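Mevalonate diphosphate decarboxylase (Legionella pneumophila, PDB 3LTO) probably catalyses the ATP-dependent decarboxylation of mevalonate diphosphate in isoprenoid precursor synthesis. Local coordinates at residues Ser30-Thr35 with Leu218-Phe223; Glu238-His243 with Ser254-Asn259; His262-Ile267 with Pro278-Asp283; Leu290-Asp295 with Arg301-Asp306. All coordinates share one frame; numbering follows the deposited sequence.

Contact 1. Residues Ser30-Thr35 with Leu218-Phe223; sequences SSLSYT and LLLNAF
Leu32 of strand 31-35 meets Leu219, Leu220 and Phe223 of helix 218-223 through a single methyl, CD2. Its CB leaves the strand toward the helix but touches nothing there, and CG and CD1 also stay beyond contact distance. The first torsion turns CG anti to the backbone N (chi1 175°), and the second swings CD2 out to the helix. There, CD2 of Leu32 lies 3.7 Å from CD2 of Leu219, the closest approach of the contact. The same Leu32 methyl is 4.1 Å from CE2 of Phe223, which it approaches obliquely, the two side chains running past one another head to tail. CD1 of Leu220, 4.4 Å from Leu32 CD2, adds a looser third neighbour. Leu219 CD2 also lies in the plane of the Phe223 ring at its edge, one helical turn apart, so the helix offers Leu32 a joined apolar patch. The strand and helix axes pass 11.4 Å apart at 41°, and no hydrogen bond spans them.

Strand 31-35 is bonded through its backbone to Leu13 on one side and Trp161 on the other, and Trp158 meets the Phe223 ring edge-to-face. Behind the patch, Ile231 packs on Leu219 and Phe223, so the contact joins a strand of the N-terminal part to helix 208-224 of the C-terminal part, which is backed by helix 228-247.

Contact 2. Residues Glu238-His243 with Ser254-Asn259; sequences EFLDMH and SYITDN
His243 and Ile256 form the dense part of this contact, which packs helix 228-247 against the residues leading into helix 258-274, the next helix in the chain. Ile256 CD1 sits 3.7 Å from ND1 of His243 and 3.8 Å from its CG, coming obliquely to the ring, while CG1 follows at 3.9 Å from ND1. Tyr255 meets the next ring atom, its CD2 lying 3.8 Å from CE1 of His243. These two side chains meet at about a right angle, ring planes at 79° and centroids 5.9 Å apart. Looser is the side of Leu240, partly exposed like Ile256, where Leu240 CD2 and Ile256 CD1 are 4.4 Å apart. Within 254-259 the polar groups bond locally: Ser254 OG donates to Ile256 O on a lone pair in the carbonyl plane, and Thr257 N-caps helix 258-274 through a weak bond from Asn259 N. With no hydrogen bond between the segments, the attachment is van der Waals; the Tyr255 hydroxyl and, weakly, His243 NE2 find their partners outside them, in Ile190 O and Asp283 O.

Contact 3. Residues His262-Ile267 with Pro278-Asp283; sequences HILSVI and PVVTMD
Ile267 and Val280 meet at a slant, each presenting its CG2 methyl to the other at 4.0 Å. On the helix, chi1 of -69° sets CG2 of Ile267 anti to its own N, from where it reaches both Val280 and, at 4.3 Å, the CG corner of Pro278. Val280 has its CG1 anti to the backbone N (chi1 -175°), which spreads its two methyls along the helix: CG2 goes to Ile267, while CG1 faces CD2 of Leu264, 4.4 Å away. Leu264 starts alongside rather than head-on, and only the end of its side chain comes round to the strand. Val279 and Thr281 point the opposite way, the alternation expected of a strand. All four touching residues are buried and the contact is wholly apolar.

Helix 258-274 thus covers one face of the outer strand 279-281 of the antiparallel sheet. On the other face Val279 packs on Trp228 and Ile231 of helix 228-247, while Ile267 also reaches Leu290 on the neighbouring strand 288-292.

Contact 4. Residues Leu290-Asp295 with Arg301-Asp306; sequences LLYRSD and RQFKSD
Strand 288-292 and the following helix 297-308 pack through Tyr292 and Leu290 on the strand and Phe303 on the helix. The Tyr292 hydroxyl oxygen lies 3.6 Å from CB of Phe303 and 3.7 Å from both its CG and CD1, so it rests obliquely at the root of the ring. The two side chains cross at about a right angle. Phe303 CG is anti to its backbone N, chi1 180°, which carries the ring down to the sheet, where CE1 meets CD1 of Leu290 at 4.4 Å. In the antiparallel sheet of the C-terminal domain, the strand runs between 279-281 and 177-182, and the helix returns over the face carrying Leu290 and Tyr292. Ile263, Val266 and Ile267 of helix 258-274 also pack on Phe303, and Phe270 meets its ring edge-to-face. At the turn, Arg293 NH1 makes a 2.6 Å salt bridge to Asp295 OD1 from the syn side, 28° out of the carboxylate plane, and Arg293 NH2 makes another to Asp276. On the helix, Ser305 OG and Ser305 N grip the carbonyl oxygen of Arg301 from opposite faces.

How the contacts relate
The four contacts come one after another along the chain; the segments of contact 1 are 183 residues apart at their closest ends, those of the others 6 to 11. Contacts 2 and 3, centres about 10 Å apart, share helix 258-274. Contacts 3 and 4, centres about 12 Å apart, use neighbouring strands of one antiparallel sheet, joined where Val279 N probably hydrogen-bonds to Leu291 O. Contact 1 is centred about 18 to 21 Å from the others; its helix 208-224 is followed by helix 228-247 of contact 2. Contact 3 touches both contact 2 and contact 4, joining them into one packed region of the C-terminal domain, which contact 1 ties to the N-terminal sheet.

Contact 1. Residues Ser30-Thr35 with Leu218-Phe223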
loop_
_atom_site.group_PDB
_atom_site.type_symbol
_atom_site.label_atom_id
_atom_site.label_comp_id
_atom_site.label_asym_id
_atom_site.label_seq_id
_atom_site.Cartn_x
_atom_site.Cartn_y
_atom_site.Cartn_z
ATOM N N SER A 30 1.785 -9.737 -5.282
ATOM C CA SER A 30 1.412 -8.779 -6.295
ATOM C C SER A 30 0.738 -9.508 -7.446
ATOM O O SER A 30 0.780 -10.744 -7.536
ATOM C CB SER A 30 2.652 -8.051 -6.810
ATOM O OG SER A 30 3.281 -7.329 -5.770
ATOM N N SER A 31 0.114 -8.728 -8.321
ATOM C CA SER A 31 -0.551 -9.265 -9.496
ATOM C C SER A 31 -0.345 -8.308 -10.667
ATOM O O SER A 31 -0.234 -7.093 -10.478
ATOM C CB SER A 31 -2.045 -9.482 -9.219
ATOM O OG SER A 31 -2.698 -8.285 -8.816
ATOM N N LEU A 32 -0.267 -8.867 -11.872
ATOM C CA LEU A 32 -0.063 -8.097 -13.098
ATOM C C LEU A 32 -1.086 -8.521 -14.154
ATOM O O LEU A 32 -1.211 -9.712 -14.459
ATOM C CB LEU A 32 1.347 -8.343 -13.643
ATOM C CG LEU A 32 1.668 -7.701 -14.991
ATOM C CD1 LEU A 32 2.020 -6.244 -14.793
ATOM C CD2 LEU A 32 2.822 -8.423 -15.632
ATOM N N SER A 33 -1.802 -7.556 -14.724
ATOM C CA SER A 33 -2.806 -7.886 -15.721
ATOM C C SER A 33 -2.816 -6.956 -16.926
ATOM O O SER A 33 -2.303 -5.837 -16.874
ATOM C CB SER A 33 -4.195 -7.891 -15.077
ATOM O OG SER A 33 -4.512 -6.609 -14.562
ATOM N N TYR A 34 -3.401 -7.444 -18.015
ATOM C CA TYR A 34 -3.524 -6.670 -19.239
ATOM C C TYR A 34 -4.955 -6.145 -19.260
ATOM O O TYR A 34 -5.893 -6.897 -18.993
ATOM C CB TYR A 34 -3.298 -7.553 -20.462
ATOM C CG TYR A 34 -3.341 -6.780 -21.766
ATOM C CD1 TYR A 34 -2.434 -5.752 -22.015
ATOM C CD2 TYR A 34 -4.302 -7.059 -22.737
ATOM C CE1 TYR A 34 -2.484 -5.018 -23.195
ATOM C CE2 TYR A 34 -4.359 -6.326 -23.922
ATOM C CZ TYR A 34 -3.447 -5.308 -24.141
ATOM O OH TYR A 34 -3.502 -4.570 -25.303
ATOM N N THR A 35 -5.131 -4.867 -19.567
ATOM C CA THR A 35 -6.472 -4.303 -19.596
ATOM C C THR A 35 -7.113 -4.555 -20.963
ATOM O O THR A 35 -6.617 -4.096 -21.984
ATOM C CB THR A 35 -6.434 -2.787 -19.267
ATOM O OG1 THR A 35 -5.735 -2.586 -18.029
ATOM C CG2 THR A 35 -7.847 -2.234 -19.112
ATOM N N LEU A 218 10.674 -12.663 -12.810
ATOM C CA LEU A 218 11.127 -13.213 -14.086
ATOM C C LEU A 218 10.352 -12.604 -15.253
ATOM O O LEU A 218 10.932 -12.217 -16.270
ATOM C CB LEU A 218 10.969 -14.740 -14.097
ATOM C CG LEU A 218 11.874 -15.526 -13.140
ATOM C CD1 LEU A 218 11.502 -17.000 -13.169
ATOM C CD2 LEU A 218 13.326 -15.337 -13.545
ATOM N N LEU A 219 9.037 -12.516 -15.095
ATOM C CA LEU A 219 8.179 -11.958 -16.131
ATOM C C LEU A 219 8.558 -10.507 -16.450
ATOM O O LEU A 219 8.725 -10.140 -17.618
ATOM C CB LEU A 219 6.720 -12.030 -15.685
ATOM C CG LEU A 219 5.683 -11.594 -16.716
ATOM C CD1 LEU A 219 5.863 -12.399 -18.012
ATOM C CD2 LEU A 219 4.283 -11.790 -16.138
ATOM N N LEU A 220 8.690 -9.683 -15.413
ATOM C CA LEU A 220 9.056 -8.285 -15.609
ATOM C C LEU A 220 10.377 -8.192 -16.370
ATOM O O LEU A 220 10.525 -7.357 -17.261
ATOM C CB LEU A 220 9.159 -7.570 -14.259
ATOM C CG LEU A 220 8.057 -6.580 -13.856
ATOM C CD1 LEU A 220 6.765 -6.897 -14.557
ATOM C CD2 LEU A 220 7.876 -6.610 -12.341
ATOM N N ASN A 221 11.329 -9.056 -16.024
ATOM C CA ASN A 221 12.619 -9.071 -16.710
ATOM C C ASN A 221 12.420 -9.512 -18.155
ATOM O O ASN A 221 13.140 -9.071 -19.048
ATOM C CB ASN A 221 13.608 -10.027 -16.027
ATOM C CG ASN A 221 14.165 -9.470 -14.725
ATOM O OD1 ASN A 221 14.539 -8.294 -14.648
ATOM N ND2 ASN A 221 14.238 -10.314 -13.702
ATOM N N ALA A 222 11.446 -10.388 -18.381
ATOM C CA ALA A 222 11.159 -10.874 -19.730
ATOM C C ALA A 222 10.644 -9.704 -20.561
ATOM O O ALA A 222 11.066 -9.510 -21.700
ATOM C CB ALA A 222 10.118 -11.993 -19.689
ATOM N N PHE A 223 9.735 -8.925 -19.978
ATOM C CA PHE A 223 9.183 -7.762 -20.659
ATOM C C PHE A 223 10.294 -6.778 -21.045
ATOM O O PHE A 223 10.392 -6.368 -22.202
ATOM C CB PHE A 223 8.151 -7.071 -19.762
ATOM C CG PHE A 223 6.769 -7.665 -19.862
ATOM C CD1 PHE A 223 5.940 -7.351 -20.937
ATOM C CD2 PHE A 223 6.304 -8.553 -18.897
ATOM C CE1 PHE A 223 4.669 -7.910 -21.049
ATOM C CE2 PHE A 223 5.032 -9.119 -18.998
ATOM C CZ PHE A 223 4.212 -8.796 -20.080
#

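Contact 2. Residues Glu238-His243 with Ser254-Asn259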
loop_
_atom_site.group_PDB
_atom_site.type_symbol
_atom_site.label_atom_id
_atom_site.label_comp_id
_atom_site.label_asym_id
_atom_site.label_seq_id
_atom_site.Cartn_x
_atom_site.Cartn_y
_atom_site.Cartn_z
ATOM N N GLU A 238 2.750 -20.131 -14.428
ATOM C CA GLU A 238 1.885 -19.435 -13.487
ATOM C C GLU A 238 0.439 -19.964 -13.430
ATOM O O GLU A 238 -0.043 -20.314 -12.350
ATOM C CB GLU A 238 1.898 -17.932 -13.797
ATOM C CG GLU A 238 0.885 -17.095 -13.014
ATOM C CD GLU A 238 1.277 -16.844 -11.562
ATOM O OE1 GLU A 238 2.291 -17.401 -11.091
ATOM O OE2 GLU A 238 0.557 -16.077 -10.890
ATOM N N PHE A 239 -0.255 -20.049 -14.566
ATOM C CA PHE A 239 -1.637 -20.525 -14.508
ATOM C C PHE A 239 -1.749 -22.014 -14.186
ATOM O O PHE A 239 -2.705 -22.447 -13.542
ATOM C CB PHE A 239 -2.411 -20.161 -15.794
ATOM C CG PHE A 239 -2.220 -21.115 -16.948
ATOM C CD1 PHE A 239 -2.981 -22.275 -17.054
ATOM C CD2 PHE A 239 -1.313 -20.819 -17.959
ATOM C CE1 PHE A 239 -2.846 -23.126 -18.152
ATOM C CE2 PHE A 239 -1.166 -21.661 -19.061
ATOM C CZ PHE A 239 -1.937 -22.819 -19.158
ATOM N N LEU A 240 -0.768 -22.799 -14.605
ATOM C CA LEU A 240 -0.800 -24.226 -14.303
ATOM C C LEU A 240 -0.607 -24.426 -12.797
ATOM O O LEU A 240 -1.172 -25.345 -12.201
ATOM C CB LEU A 240 0.272 -24.975 -15.100
ATOM C CG LEU A 240 -0.042 -25.115 -16.597
ATOM C CD1 LEU A 240 1.081 -25.857 -17.317
ATOM C CD2 LEU A 240 -1.354 -25.862 -16.760
ATOM N N ASP A 241 0.170 -23.540 -12.185
ATOM C CA ASP A 241 0.419 -23.588 -10.745
ATOM C C ASP A 241 -0.927 -23.471 -10.049
ATOM O O ASP A 241 -1.324 -24.332 -9.261
ATOM C CB ASP A 241 1.301 -22.408 -10.333
ATOM C CG ASP A 241 1.662 -22.425 -8.854
ATOM O OD1 ASP A 241 1.081 -23.214 -8.083
ATOM O OD2 ASP A 241 2.535 -21.634 -8.459
HETATM N N MSE A 242 -1.635 -22.392 -10.364
HETATM C CA MSE A 242 -2.935 -22.159 -9.763
HETATM C C MSE A 242 -3.869 -23.340 -9.965
HETATM O O MSE A 242 -4.460 -23.824 -9.008
HETATM C CB MSE A 242 -3.586 -20.895 -10.334
HETATM C CG MSE A 242 -4.990 -20.642 -9.802
HETATM SE SE MSE A 242 -5.701 -18.896 -10.226
HETATM C CE MSE A 242 -6.260 -19.211 -12.017
ATOM N N HIS A 243 -4.005 -23.809 -11.203
ATOM C CA HIS A 243 -4.901 -24.927 -11.454
ATOM C C HIS A 243 -4.503 -26.195 -10.721
ATOM O O HIS A 243 -5.362 -26.976 -10.355
ATOM C CB HIS A 243 -5.058 -25.164 -12.963
ATOM C CG HIS A 243 -5.994 -24.189 -13.610
ATOM N ND1 HIS A 243 -7.304 -24.498 -13.903
ATOM C CD2 HIS A 243 -5.839 -22.881 -13.920
ATOM C CE1 HIS A 243 -7.917 -23.423 -14.364
ATOM N NE2 HIS A 243 -7.050 -22.426 -14.382
ATOM N N SER A 254 -11.392 -29.778 -11.074
ATOM C CA SER A 254 -10.592 -29.224 -12.149
ATOM C C SER A 254 -11.426 -28.617 -13.263
ATOM O O SER A 254 -12.449 -29.179 -13.652
ATOM C CB SER A 254 -9.691 -30.320 -12.722
ATOM O OG SER A 254 -8.972 -29.864 -13.851
ATOM N N TYR A 255 -10.986 -27.462 -13.760
ATOM C CA TYR A 255 -11.664 -26.790 -14.863
ATOM C C TYR A 255 -11.049 -27.328 -16.137
ATOM O O TYR A 255 -11.672 -27.329 -17.199
ATOM C CB TYR A 255 -11.436 -25.280 -14.807
ATOM C CG TYR A 255 -11.983 -24.641 -13.559
ATOM C CD1 TYR A 255 -13.358 -24.499 -13.372
ATOM C CD2 TYR A 255 -11.126 -24.182 -12.563
ATOM C CE1 TYR A 255 -13.865 -23.913 -12.224
ATOM C CE2 TYR A 255 -11.620 -23.595 -11.411
ATOM C CZ TYR A 255 -12.989 -23.463 -11.248
ATOM O OH TYR A 255 -13.471 -22.882 -10.112
ATOM N N ILE A 256 -9.806 -27.779 -16.018
ATOM C CA ILE A 256 -9.090 -28.332 -17.152
ATOM C C ILE A 256 -9.584 -29.759 -17.359
ATOM O O ILE A 256 -9.795 -30.494 -16.402
ATOM C CB ILE A 256 -7.563 -28.337 -16.891
ATOM C CG1 ILE A 256 -7.030 -26.900 -16.920
ATOM C CG2 ILE A 256 -6.843 -29.232 -17.920
ATOM C CD1 ILE A 256 -5.623 -26.755 -16.344
ATOM N N THR A 257 -9.800 -30.131 -18.611
ATOM C CA THR A 257 -10.251 -31.474 -18.939
ATOM C C THR A 257 -9.378 -31.978 -20.068
ATOM O O THR A 257 -8.485 -31.268 -20.531
ATOM C CB THR A 257 -11.697 -31.492 -19.458
ATOM O OG1 THR A 257 -11.732 -30.872 -20.752
ATOM C CG2 THR A 257 -12.630 -30.757 -18.500
ATOM N N ASP A 258 -9.655 -33.197 -20.522
ATOM C CA ASP A 258 -8.907 -33.785 -21.621
ATOM C C ASP A 258 -9.066 -32.896 -22.849
ATOM O O ASP A 258 -8.153 -32.768 -23.662
ATOM C CB ASP A 258 -9.411 -35.206 -21.909
ATOM C CG ASP A 258 -10.897 -35.253 -22.222
ATOM O OD1 ASP A 258 -11.671 -34.500 -21.593
ATOM O OD2 ASP A 258 -11.291 -36.058 -23.093
ATOM N N ASN A 259 -10.227 -32.263 -22.977
ATOM C CA ASN A 259 -10.454 -31.387 -24.115
ATOM C C ASN A 259 -9.484 -30.203 -24.029
ATOM O O ASN A 259 -8.844 -29.829 -25.016
ATOM C CB ASN A 259 -11.905 -30.914 -24.130
ATOM C CG ASN A 259 -12.250 -30.140 -25.385
ATOM O OD1 ASN A 259 -11.748 -30.439 -26.464
ATOM N ND2 ASN A 259 -13.121 -29.149 -25.253
#

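Contact 3. Residues His262-Ile267 with Pro278-Asp283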
loop_
_atom_site.group_PDB
_atom_site.type_symbol
_atom_site.label_atom_id
_atom_site.label_comp_id
_atom_site.label_asym_id
_atom_site.label_seq_id
_atom_site.Cartn_x
_atom_site.Cartn_y
_atom_site.Cartn_z
ATOM N N HIS A 262 -5.881 -31.166 -24.826
ATOM C CA HIS A 262 -5.636 -31.365 -26.242
ATOM C C HIS A 262 -5.190 -30.055 -26.867
ATOM O O HIS A 262 -4.162 -30.003 -27.533
ATOM C CB HIS A 262 -6.905 -31.875 -26.945
ATOM C CG HIS A 262 -7.352 -33.223 -26.470
ATOM N ND1 HIS A 262 -8.654 -33.662 -26.587
ATOM C CD2 HIS A 262 -6.666 -34.231 -25.879
ATOM C CE1 HIS A 262 -8.750 -34.883 -26.088
ATOM N NE2 HIS A 262 -7.558 -35.250 -25.652
ATOM N N ILE A 263 -5.938 -28.984 -26.620
ATOM C CA ILE A 263 -5.593 -27.702 -27.214
ATOM C C ILE A 263 -4.341 -27.072 -26.598
ATOM O O ILE A 263 -3.587 -26.389 -27.285
ATOM C CB ILE A 263 -6.804 -26.723 -27.167
ATOM C CG1 ILE A 263 -6.499 -25.485 -28.012
ATOM C CG2 ILE A 263 -7.129 -26.330 -25.732
ATOM C CD1 ILE A 263 -6.061 -25.814 -29.448
ATOM N N LEU A 264 -4.103 -27.305 -25.310
ATOM C CA LEU A 264 -2.897 -26.763 -24.683
ATOM C C LEU A 264 -1.687 -27.459 -25.313
ATOM O O LEU A 264 -0.691 -26.821 -25.634
ATOM C CB LEU A 264 -2.907 -26.998 -23.167
ATOM C CG LEU A 264 -3.942 -26.199 -22.373
ATOM C CD1 LEU A 264 -3.790 -26.482 -20.889
ATOM C CD2 LEU A 264 -3.751 -24.715 -22.657
ATOM N N SER A 265 -1.795 -28.773 -25.493
ATOM C CA SER A 265 -0.733 -29.567 -26.105
ATOM C C SER A 265 -0.488 -29.083 -27.529
ATOM O O SER A 265 0.652 -29.003 -27.983
ATOM C CB SER A 265 -1.133 -31.043 -26.132
ATOM O OG SER A 265 -0.168 -31.825 -26.811
ATOM N N VAL A 266 -1.565 -28.760 -28.234
ATOM C CA VAL A 266 -1.442 -28.274 -29.598
ATOM C C VAL A 266 -0.685 -26.948 -29.620
ATOM O O VAL A 266 0.180 -26.727 -30.466
ATOM C CB VAL A 266 -2.835 -28.104 -30.251
ATOM C CG1 VAL A 266 -2.738 -27.254 -31.506
ATOM C CG2 VAL A 266 -3.405 -29.476 -30.606
ATOM N N ILE A 267 -0.996 -26.066 -28.680
ATOM C CA ILE A 267 -0.319 -24.778 -28.627
ATOM C C ILE A 267 1.184 -24.968 -28.402
ATOM O O ILE A 267 1.995 -24.278 -29.014
ATOM C CB ILE A 267 -0.919 -23.878 -27.510
ATOM C CG1 ILE A 267 -2.337 -23.457 -27.903
ATOM C CG2 ILE A 267 -0.056 -22.649 -27.303
ATOM C CD1 ILE A 267 -3.139 -22.837 -26.777
ATOM N N PRO A 278 1.485 -17.591 -29.112
ATOM C CA PRO A 278 0.766 -16.730 -28.180
ATOM C C PRO A 278 1.129 -16.931 -26.712
ATOM O O PRO A 278 1.675 -17.963 -26.318
ATOM C CB PRO A 278 -0.678 -17.112 -28.444
ATOM C CG PRO A 278 -0.570 -18.592 -28.598
ATOM C CD PRO A 278 0.662 -18.758 -29.482
ATOM N N VAL A 279 0.830 -15.922 -25.906
ATOM C CA VAL A 279 1.042 -16.023 -24.478
ATOM C C VAL A 279 -0.296 -16.630 -24.060
ATOM O O VAL A 279 -1.343 -16.262 -24.603
ATOM C CB VAL A 279 1.263 -14.634 -23.853
ATOM C CG1 VAL A 279 1.013 -14.685 -22.352
ATOM C CG2 VAL A 279 2.694 -14.174 -24.139
ATOM N N VAL A 280 -0.258 -17.572 -23.122
ATOM C CA VAL A 280 -1.457 -18.269 -22.680
ATOM C C VAL A 280 -1.688 -18.220 -21.177
ATOM O O VAL A 280 -0.748 -18.331 -20.393
ATOM C CB VAL A 280 -1.394 -19.758 -23.120
ATOM C CG1 VAL A 280 -2.693 -20.474 -22.772
ATOM C CG2 VAL A 280 -1.110 -19.838 -24.616
ATOM N N THR A 281 -2.949 -18.048 -20.789
ATOM C CA THR A 281 -3.325 -18.016 -19.382
ATOM C C THR A 281 -4.731 -18.534 -19.218
ATOM O O THR A 281 -5.493 -18.617 -20.181
ATOM C CB THR A 281 -3.358 -16.609 -18.781
ATOM O OG1 THR A 281 -2.525 -15.730 -19.536
ATOM C CG2 THR A 281 -2.876 -16.656 -17.368
HETATM N N MSE A 282 -5.053 -18.846 -17.967
HETATM C CA MSE A 282 -6.354 -19.333 -17.564
HETATM C C MSE A 282 -6.662 -18.795 -16.173
HETATM O O MSE A 282 -5.763 -18.639 -15.350
HETATM C CB MSE A 282 -6.370 -20.851 -17.468
HETATM C CG MSE A 282 -6.090 -21.610 -18.740
HETATM SE SE MSE A 282 -6.436 -23.497 -18.436
HETATM C CE MSE A 282 -8.356 -23.500 -18.731
ATOM N N ASP A 283 -7.935 -18.515 -15.916
ATOM C CA ASP A 283 -8.362 -18.059 -14.597
ATOM C C ASP A 283 -9.053 -19.246 -13.938
ATOM O O ASP A 283 -8.930 -20.371 -14.414
ATOM C CB ASP A 283 -9.332 -16.886 -14.720
ATOM C CG ASP A 283 -8.650 -15.628 -15.202
ATOM O OD1 ASP A 283 -7.526 -15.344 -14.716
ATOM O OD2 ASP A 283 -9.237 -14.922 -16.054
#

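Contact 4. Residues Leu290-Asp295 with Arg301-Asp306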
loop_
_atom_site.group_PDB
_atom_site.type_symbol
_atom_site.label_atom_id
_atom_site.label_comp_id
_atom_site.label_asym_id
_atom_site.label_seq_id
_atom_site.Cartn_x
_atom_site.Cartn_y
_atom_site.Cartn_z
ATOM N N LEU A 290 -5.706 -16.488 -25.120
ATOM C CA LEU A 290 -4.559 -16.321 -25.984
ATOM C C LEU A 290 -4.279 -14.826 -26.105
ATOM O O LEU A 290 -5.202 -14.019 -26.191
ATOM C CB LEU A 290 -4.842 -16.889 -27.376
ATOM C CG LEU A 290 -5.235 -18.360 -27.538
ATOM C CD1 LEU A 290 -5.245 -18.698 -29.027
ATOM C CD2 LEU A 290 -4.236 -19.260 -26.798
ATOM N N LEU A 291 -2.998 -14.470 -26.097
ATOM C CA LEU A 291 -2.562 -13.087 -26.241
ATOM C C LEU A 291 -1.462 -13.082 -27.286
ATOM O O LEU A 291 -0.473 -13.814 -27.166
ATOM C CB LEU A 291 -2.035 -12.537 -24.912
ATOM C CG LEU A 291 -3.109 -12.225 -23.869
ATOM C CD1 LEU A 291 -2.455 -11.809 -22.561
ATOM C CD2 LEU A 291 -4.016 -11.117 -24.394
ATOM N N TYR A 292 -1.651 -12.269 -28.320
ATOM C CA TYR A 292 -0.701 -12.158 -29.423
ATOM C C TYR A 292 -0.221 -10.726 -29.535
ATOM O O TYR A 292 -0.939 -9.798 -29.172
ATOM C CB TYR A 292 -1.377 -12.516 -30.751
ATOM C CG TYR A 292 -1.686 -13.977 -30.974
ATOM C CD1 TYR A 292 -0.710 -14.850 -31.444
ATOM C CD2 TYR A 292 -2.970 -14.475 -30.762
ATOM C CE1 TYR A 292 -1.005 -16.184 -31.701
ATOM C CE2 TYR A 292 -3.278 -15.808 -31.019
ATOM C CZ TYR A 292 -2.292 -16.654 -31.488
ATOM O OH TYR A 292 -2.591 -17.970 -31.756
ATOM N N ARG A 293 0.994 -10.554 -30.047
ATOM C CA ARG A 293 1.552 -9.226 -30.254
ATOM C C ARG A 293 0.828 -8.600 -31.446
ATOM O O ARG A 293 0.279 -9.312 -32.286
ATOM C CB ARG A 293 3.044 -9.318 -30.575
ATOM C CG ARG A 293 3.925 -9.701 -29.410
ATOM C CD ARG A 293 5.397 -9.609 -29.780
ATOM N NE ARG A 293 5.956 -10.912 -30.120
ATOM C CZ ARG A 293 5.872 -11.481 -31.312
ATOM N NH1 ARG A 293 5.262 -10.857 -32.303
ATOM N NH2 ARG A 293 6.373 -12.690 -31.502
ATOM N N SER A 294 0.831 -7.273 -31.524
ATOM C CA SER A 294 0.176 -6.581 -32.629
ATOM C C SER A 294 0.782 -7.017 -33.958
ATOM O O SER A 294 0.120 -6.954 -34.988
ATOM C CB SER A 294 0.321 -5.069 -32.477
ATOM O OG SER A 294 1.687 -4.696 -32.504
ATOM N N ASP A 295 2.031 -7.471 -33.937
ATOM C CA ASP A 295 2.692 -7.926 -35.163
ATOM C C ASP A 295 2.496 -9.423 -35.428
ATOM O O ASP A 295 3.112 -9.980 -36.333
ATOM C CB ASP A 295 4.194 -7.628 -35.116
ATOM C CG ASP A 295 4.939 -8.534 -34.156
ATOM O OD1 ASP A 295 4.730 -8.412 -32.937
ATOM O OD2 ASP A 295 5.733 -9.378 -34.622
ATOM N N ARG A 301 -4.033 -15.797 -37.044
ATOM C CA ARG A 301 -5.016 -16.286 -38.001
ATOM C C ARG A 301 -4.605 -17.679 -38.482
ATOM O O ARG A 301 -5.451 -18.545 -38.710
ATOM C CB ARG A 301 -5.133 -15.318 -39.185
ATOM C CG ARG A 301 -6.152 -15.733 -40.240
ATOM C CD ARG A 301 -6.306 -14.674 -41.343
ATOM N NE ARG A 301 -6.951 -15.222 -42.539
ATOM C CZ ARG A 301 -8.162 -15.778 -42.558
ATOM N NH1 ARG A 301 -8.877 -15.862 -41.443
ATOM N NH2 ARG A 301 -8.656 -16.270 -43.689
ATOM N N GLN A 302 -3.303 -17.900 -38.618
ATOM C CA GLN A 302 -2.802 -19.198 -39.059
ATOM C C GLN A 302 -3.090 -20.283 -38.012
ATOM O O GLN A 302 -3.459 -21.403 -38.349
ATOM C CB GLN A 302 -1.295 -19.111 -39.336
ATOM C CG GLN A 302 -0.640 -20.431 -39.719
ATOM C CD GLN A 302 0.860 -20.299 -39.959
ATOM O OE1 GLN A 302 1.550 -21.292 -40.207
ATOM N NE2 GLN A 302 1.369 -19.072 -39.892
ATOM N N PHE A 303 -2.923 -19.950 -36.737
ATOM C CA PHE A 303 -3.184 -20.921 -35.682
ATOM C C PHE A 303 -4.688 -21.193 -35.531
ATOM O O PHE A 303 -5.105 -22.331 -35.327
ATOM C CB PHE A 303 -2.595 -20.437 -34.350
ATOM C CG PHE A 303 -2.825 -21.388 -33.217
ATOM C CD1 PHE A 303 -3.972 -21.293 -32.434
ATOM C CD2 PHE A 303 -1.936 -22.430 -32.978
ATOM C CE1 PHE A 303 -4.236 -22.225 -31.429
ATOM C CE2 PHE A 303 -2.191 -23.374 -31.971
ATOM C CZ PHE A 303 -3.345 -23.268 -31.197
ATOM N N LYS A 304 -5.497 -20.146 -35.628
ATOM C CA LYS A 304 -6.941 -20.294 -35.517
ATOM C C LYS A 304 -7.431 -21.180 -36.658
ATOM O O LYS A 304 -8.241 -22.093 -36.459
ATOM C CB LYS A 304 -7.615 -18.922 -35.600
ATOM C CG LYS A 304 -9.140 -18.953 -35.640
ATOM C CD LYS A 304 -9.699 -17.540 -35.662
ATOM C CE LYS A 304 -11.213 -17.529 -35.530
ATOM N NZ LYS A 304 -11.755 -16.155 -35.246
ATOM N N SER A 305 -6.929 -20.901 -37.855
ATOM C CA SER A 305 -7.305 -21.657 -39.039
ATOM C C SER A 305 -6.887 -23.115 -38.925
ATOM O O SER A 305 -7.706 -24.019 -39.082
ATOM C CB SER A 305 -6.653 -21.049 -40.291
ATOM O OG SER A 305 -7.105 -19.724 -40.532
ATOM N N ASP A 306 -5.610 -23.339 -38.634
ATOM C CA ASP A 306 -5.084 -24.693 -38.553
ATOM C C ASP A 306 -5.418 -25.525 -37.314
ATOM O O ASP A 306 -5.338 -26.753 -37.370
ATOM C CB ASP A 306 -3.558 -24.689 -38.749
ATOM C CG ASP A 306 -3.139 -24.161 -40.110
ATOM O OD1 ASP A 306 -3.958 -24.189 -41.051
ATOM O OD2 ASP A 306 -1.978 -23.725 -40.246
#